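Local coordinates for protelomerase (Agrobacterium tumefaciens, PDB 4F43) that generates and protects the covalently closed hairpin ends of the linear chromosome, at a contact of chain A with DNA. Residues are numbered along the deposited sequence; one frame, centred on the assembly and turned at random.

A contact of chain A with DNA. Residues 64, 66-67, 110. With nucleotides of chain B.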
# COMPACT_ATOMS: atom_id res chain seq x y z
N ALA A 64 18.39 -10.69 1.13
CA ALA A 64 17.08 -11.31 0.96
C ALA A 64 16.61 -11.15 -0.48
O ALA A 64 16.92 -10.15 -1.13
CB ALA A 64 16.07 -10.71 1.92
N THR A 66 13.55 -10.72 -1.64
CA THR A 66 12.62 -9.60 -1.73
C THR A 66 13.37 -8.28 -1.84
O THR A 66 13.04 -7.42 -2.65
CB THR A 66 11.68 -9.55 -0.51
OG1 THR A 66 12.46 -9.43 0.68
CG2 THR A 66 10.84 -10.82 -0.43
N THR A 67 14.41 -8.14 -1.01
CA THR A 67 15.26 -6.96 -1.02
C THR A 67 15.93 -6.79 -2.37
O THR A 67 15.97 -5.69 -2.93
CB THR A 67 16.35 -7.06 0.07
OG1 THR A 67 15.74 -7.24 1.35
CG2 THR A 67 17.20 -5.80 0.09
N LYS A 110 2.16 -18.78 1.15
CA LYS A 110 1.81 -18.05 2.36
C LYS A 110 0.31 -17.80 2.44
O LYS A 110 -0.31 -18.03 3.48
CB LYS A 110 2.55 -16.71 2.41
CG LYS A 110 4.03 -16.83 2.72
CD LYS A 110 4.72 -15.48 2.58
CE LYS A 110 6.18 -15.57 2.95
NZ LYS A 110 6.93 -14.35 2.53
P DC B 9 21.98 -2.96 3.09
OP1 DC B 9 23.15 -3.58 3.74
OP2 DC B 9 21.94 -2.81 1.61
O5' DC B 9 20.66 -3.75 3.52
C5' DC B 9 20.45 -4.07 4.89
C4' DC B 9 19.02 -4.51 5.14
O4' DC B 9 18.11 -3.39 4.98
C3' DC B 9 18.49 -5.60 4.21
O3' DC B 9 18.36 -6.82 4.93
C2' DC B 9 17.13 -5.08 3.74
C1' DC B 9 16.85 -3.96 4.73
N1 DC B 9 15.90 -2.91 4.24
C2 DC B 9 14.74 -2.68 4.98
O2 DC B 9 14.55 -3.34 6.01
N3 DC B 9 13.87 -1.73 4.55
C4 DC B 9 14.13 -1.04 3.44
N4 DC B 9 13.23 -0.12 3.06
C5 DC B 9 15.31 -1.28 2.67
C6 DC B 9 16.16 -2.21 3.10
P DA B 10 17.94 -8.18 4.17
OP1 DA B 10 18.43 -9.32 4.97
OP2 DA B 10 18.33 -8.04 2.75
O5' DA B 10 16.34 -8.16 4.24
C5' DA B 10 15.70 -8.05 5.50
C4' DA B 10 14.21 -7.83 5.32
O4' DA B 10 13.96 -6.52 4.77
C3' DA B 10 13.52 -8.80 4.36
O3' DA B 10 12.82 -9.79 5.11
C2' DA B 10 12.57 -7.93 3.55
C1' DA B 10 12.67 -6.56 4.21
N9 DA B 10 12.50 -5.44 3.30
C8 DA B 10 13.41 -4.94 2.41
N7 DA B 10 12.96 -3.91 1.72
C5 DA B 10 11.68 -3.72 2.21
C6 DA B 10 10.66 -2.79 1.90
N6 DA B 10 10.78 -1.82 0.98
N1 DA B 10 9.50 -2.89 2.57
C2 DA B 10 9.36 -3.85 3.49
N3 DA B 10 10.24 -4.78 3.87
C4 DA B 10 11.38 -4.65 3.18
P DA B 11 12.21 -11.07 4.37
OP1 DA B 11 12.30 -12.22 5.30
OP2 DA B 11 12.82 -11.16 3.03
O5' DA B 11 10.67 -10.69 4.18
C5' DA B 11 9.92 -10.27 5.31
C4' DA B 11 8.65 -9.55 4.88
O4' DA B 11 9.00 -8.38 4.09
C3' DA B 11 7.69 -10.37 4.03
O3' DA B 11 6.46 -10.52 4.73
C2' DA B 11 7.51 -9.56 2.75
C1' DA B 11 7.96 -8.17 3.17
N9 DA B 11 8.45 -7.34 2.07
C8 DA B 11 9.61 -7.51 1.36
N7 DA B 11 9.79 -6.60 0.42
C5 DA B 11 8.67 -5.79 0.52
C6 DA B 11 8.25 -4.65 -0.19
N6 DA B 11 8.94 -4.09 -1.19
N1 DA B 11 7.08 -4.08 0.18
C2 DA B 11 6.38 -4.62 1.18
N3 DA B 11 6.67 -5.69 1.92
C4 DA B 11 7.84 -6.23 1.54
P DT B 12 5.30 -11.45 4.14
OP1 DT B 12 4.62 -12.12 5.27
OP2 DT B 12 5.88 -12.26 3.04
O5' DT B 12 4.28 -10.40 3.49
C5' DT B 12 3.71 -9.39 4.31
C4' DT B 12 2.99 -8.35 3.48
O4' DT B 12 3.92 -7.75 2.54
C3' DT B 12 1.82 -8.86 2.63
O3' DT B 12 0.79 -7.88 2.65
C2' DT B 12 2.44 -8.98 1.25
C1' DT B 12 3.30 -7.73 1.27
N1 DT B 12 4.35 -7.64 0.21
C2 DT B 12 4.26 -6.59 -0.67
O2 DT B 12 3.38 -5.75 -0.62
N3 DT B 12 5.25 -6.56 -1.61
C4 DT B 12 6.30 -7.43 -1.78
O4 DT B 12 7.12 -7.29 -2.67
C5 DT B 12 6.34 -8.51 -0.82
C7 DT B 12 7.43 -9.54 -0.89
C6 DT B 12 5.37 -8.56 0.11
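The N-terminal end of helix 65-82, with Ala64 just ahead of its first turn, meets one DNA strand at the phosphates of DA10 and DA11, and the long helix 97-115 reaches the same backbone one phosphate further on, at DT12. The chain is a piece of the protein that includes its telomere resolvase catalytic domain. OP2 of DA10 accepts two hydrogen bonds, set roughly at a right angle. The backbone N-H of Ala64 points almost straight at OP2, 3.1 Å from N with an angle of 166° at the hydrogen, and the hydroxyl OG1 of Thr67 gives a second hydrogen bond to that oxygen, also 3.1 Å long. Thr67 sets OG1 beside its own backbone N (chi1 -57°), which turns the methyl CG2 towards the deoxyribose of DC9, 3.7 Å from C2'. The hydroxyl thus takes the phosphate while the methyl covers the preceding sugar. Thr66 is turned the other way: OG1 occupies the crowded position between backbone N and carbonyl carbon (chi1 58°) and donates to OP2 of DA11 at 2.9 Å. Its carbon face lies against the major-groove side of the bases, with CB 3.5 Å from C8 on the Hoogsteen edge of DA11 and the methyl CG2 3.7 Å from the thymine methyl C7 of DT12. This apolar contact could contribute to base recognition, whereas the other contacts are made with the sugar-phosphate backbone and so say little about sequence. The positive end of the helix dipole lies near the phosphates and may add to their hold. Lys110 comes from the other helix, its chain extended beyond CG, and NZ, the terminal amine, forms a salt bridge with OP2 of DT12; the modelled separation is too short to be taken literally. Three successive phosphates are met in turn, at DA10, DA11 and DT12. The methyl CB of Ala64 lies between the first two, 3.5 Å from O5' of DA10 and 3.5 Å from OP2 of DA11.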